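Local coordinates for ABC transporter (Caldanaerobius, PDB 4G68), which probably serves as the extracellular solute-binding component of an ABC transporter, capturing sugars released during xylan breakdown for uptake by the bacterium, at residues 162-166 with 167-171. Numbering follows the deposited sequence.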
loop_
_atom_site.group_PDB
_atom_site.type_symbol
_atom_site.label_atom_id
_atom_site.label_comp_id
_atom_site.label_asym_id
_atom_site.label_seq_id
_atom_site.Cartn_x
_atom_site.Cartn_y
_atom_site.Cartn_z
ATOM N N GLU C 162 23.176 5.185 6.941
ATOM C CA GLU C 162 24.270 6.174 6.933
ATOM C C GLU C 162 23.968 7.273 7.946
ATOM O O GLU C 162 24.873 7.751 8.647
ATOM C CB GLU C 162 24.451 6.801 5.568
ATOM C CG GLU C 162 25.643 7.774 5.529
ATOM C CD GLU C 162 25.842 8.366 4.147
ATOM O OE1 GLU C 162 26.692 7.825 3.402
ATOM O OE2 GLU C 162 25.146 9.355 3.810
ATOM N N LEU C 163 22.692 7.655 8.043
ATOM C CA LEU C 163 22.313 8.751 8.948
ATOM C C LEU C 163 22.390 8.272 10.398
ATOM O O LEU C 163 22.870 9.021 11.282
ATOM C CB LEU C 163 20.934 9.365 8.582
ATOM C CG LEU C 163 21.014 10.421 7.424
ATOM C CD1 LEU C 163 19.677 10.902 6.895
ATOM C CD2 LEU C 163 21.862 11.632 7.776
ATOM N N PHE C 164 21.939 7.039 10.630
ATOM C CA PHE C 164 21.981 6.447 11.982
ATOM C C PHE C 164 23.468 6.344 12.440
ATOM O O PHE C 164 23.804 6.762 13.579
ATOM C CB PHE C 164 21.203 5.090 12.050
ATOM C CG PHE C 164 19.720 5.241 12.302
ATOM C CD1 PHE C 164 19.170 4.964 13.564
ATOM C CD2 PHE C 164 18.862 5.680 11.296
ATOM C CE1 PHE C 164 17.803 5.134 13.817
ATOM C CE2 PHE C 164 17.499 5.835 11.531
ATOM C CZ PHE C 164 16.959 5.564 12.793
ATOM N N ASP C 165 24.334 5.859 11.546
ATOM C CA ASP C 165 25.775 5.656 11.843
ATOM C C ASP C 165 26.450 7.006 12.143
ATOM O O ASP C 165 27.124 7.190 13.215
ATOM C CB ASP C 165 26.496 4.944 10.678
ATOM C CG ASP C 165 26.193 3.429 10.593
ATOM O OD1 ASP C 165 25.415 2.887 11.418
ATOM O OD2 ASP C 165 26.742 2.774 9.658
ATOM N N LYS C 166 26.243 7.975 11.233
ATOM C CA LYS C 166 26.783 9.337 11.397
ATOM C C LYS C 166 26.469 9.971 12.763
ATOM O O LYS C 166 27.306 10.690 13.352
ATOM C CB LYS C 166 26.264 10.248 10.293
ATOM C CG LYS C 166 26.916 11.623 10.317
ATOM C CD LYS C 166 26.399 12.498 9.184
ATOM C CE LYS C 166 26.989 13.885 9.287
ATOM N NZ LYS C 166 26.259 14.857 8.407
ATOM N N TYR C 167 25.244 9.757 13.251
ATOM C CA TYR C 167 24.849 10.290 14.559
ATOM C C TYR C 167 24.850 9.309 15.696
ATOM O O TYR C 167 24.375 9.644 16.768
ATOM C CB TYR C 167 23.500 10.964 14.456
ATOM C CG TYR C 167 23.593 12.105 13.506
ATOM C CD1 TYR C 167 24.068 13.337 13.929
ATOM C CD2 TYR C 167 23.277 11.930 12.153
ATOM C CE1 TYR C 167 24.189 14.396 13.037
ATOM C CE2 TYR C 167 23.388 12.974 11.249
ATOM C CZ TYR C 167 23.837 14.209 11.680
ATOM O OH TYR C 167 23.924 15.235 10.752
ATOM N N ASN C 168 25.483 8.162 15.464
ATOM C CA ASN C 168 25.450 6.938 16.301
ATOM C C ASN C 168 24.101 6.436 16.846
ATOM O O ASN C 168 24.083 5.492 17.649
ATOM C CB ASN C 168 26.536 6.888 17.395
ATOM C CG ASN C 168 26.918 5.451 17.730
ATOM O OD1 ASN C 168 26.609 4.547 16.937
ATOM N ND2 ASN C 168 27.595 5.231 18.872
ATOM N N VAL C 169 22.986 6.997 16.371
ATOM C CA VAL C 169 21.652 6.611 16.924
ATOM C C VAL C 169 21.404 5.150 16.706
ATOM O O VAL C 169 21.688 4.712 15.641
ATOM C CB VAL C 169 20.537 7.417 16.228
ATOM C CG1 VAL C 169 19.226 7.235 16.958
ATOM C CG2 VAL C 169 20.918 8.877 16.263
ATOM N N LYS C 170 20.919 4.388 17.704
ATOM C CA LYS C 170 20.663 2.954 17.406
ATOM C C LYS C 170 19.363 2.901 16.697
ATOM O O LYS C 170 18.513 3.794 16.971
ATOM C CB LYS C 170 20.585 2.039 18.634
ATOM C CG LYS C 170 21.916 1.471 19.110
ATOM C CD LYS C 170 21.709 0.196 19.950
ATOM C CE LYS C 170 21.456 0.480 21.433
ATOM N NZ LYS C 170 22.695 0.518 22.291
ATOM N N VAL C 171 19.211 1.879 15.830
ATOM C CA VAL C 171 17.981 1.636 15.099
ATOM C C VAL C 171 16.940 1.207 16.143
ATOM O O VAL C 171 17.168 0.298 16.947
ATOM C CB VAL C 171 18.123 0.588 13.976
ATOM C CG1 VAL C 171 16.765 0.244 13.363
ATOM C CG2 VAL C 171 19.071 1.057 12.873
#
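K166 lays its aliphatic chain along one face of the neighbouring Y167 ring, a CH-pi contact in which K166 CG stands 4.2 Å from the ring centroid, displaced toward the rim. The lysine can do this because its CG is anti to the backbone N (chi1 -173°) and the chain beyond stays extended, running beside the tyrosine in the same direction until K166 NZ comes within 3.3 Å of Y167 OH in a weak hydrogen bond. The ring's edge meets the helix backbone: Y167 CD2 lies 3.1 Å from L163 O, nearly in the ring plane, while L163 CD2 brushes Y167 CE2 at 4.0 Å.

At this helix C-terminus an i to i-4 bond, from Y167 N to L163 O, gives way to an i to i-3 bond, as Y167 itself leaves helical geometry. The next amide, N168 N, reaches back to D165 O at 2.9 Å, approaching from above the carbonyl plane. N168 then adopts a left-handed helical conformation (phi 45°, psi 10°), which turns the chain so that the following residues pass alongside F164.

There V169 CB and V171 CG2 pack against the phenylalanine ring, 3.9 Å and 4.0 Å respectively from F164 CD1, and K170 O meets the ring edge in plane, 3.5 Å from F164 CE1.

Short helix 161-166 directly follows strand 144-160, and I159 of that strand touches both F164 and V171. On the side of helix 175-187, F185 packs edge-to-face with F164, and V169 rests on A181 and T184.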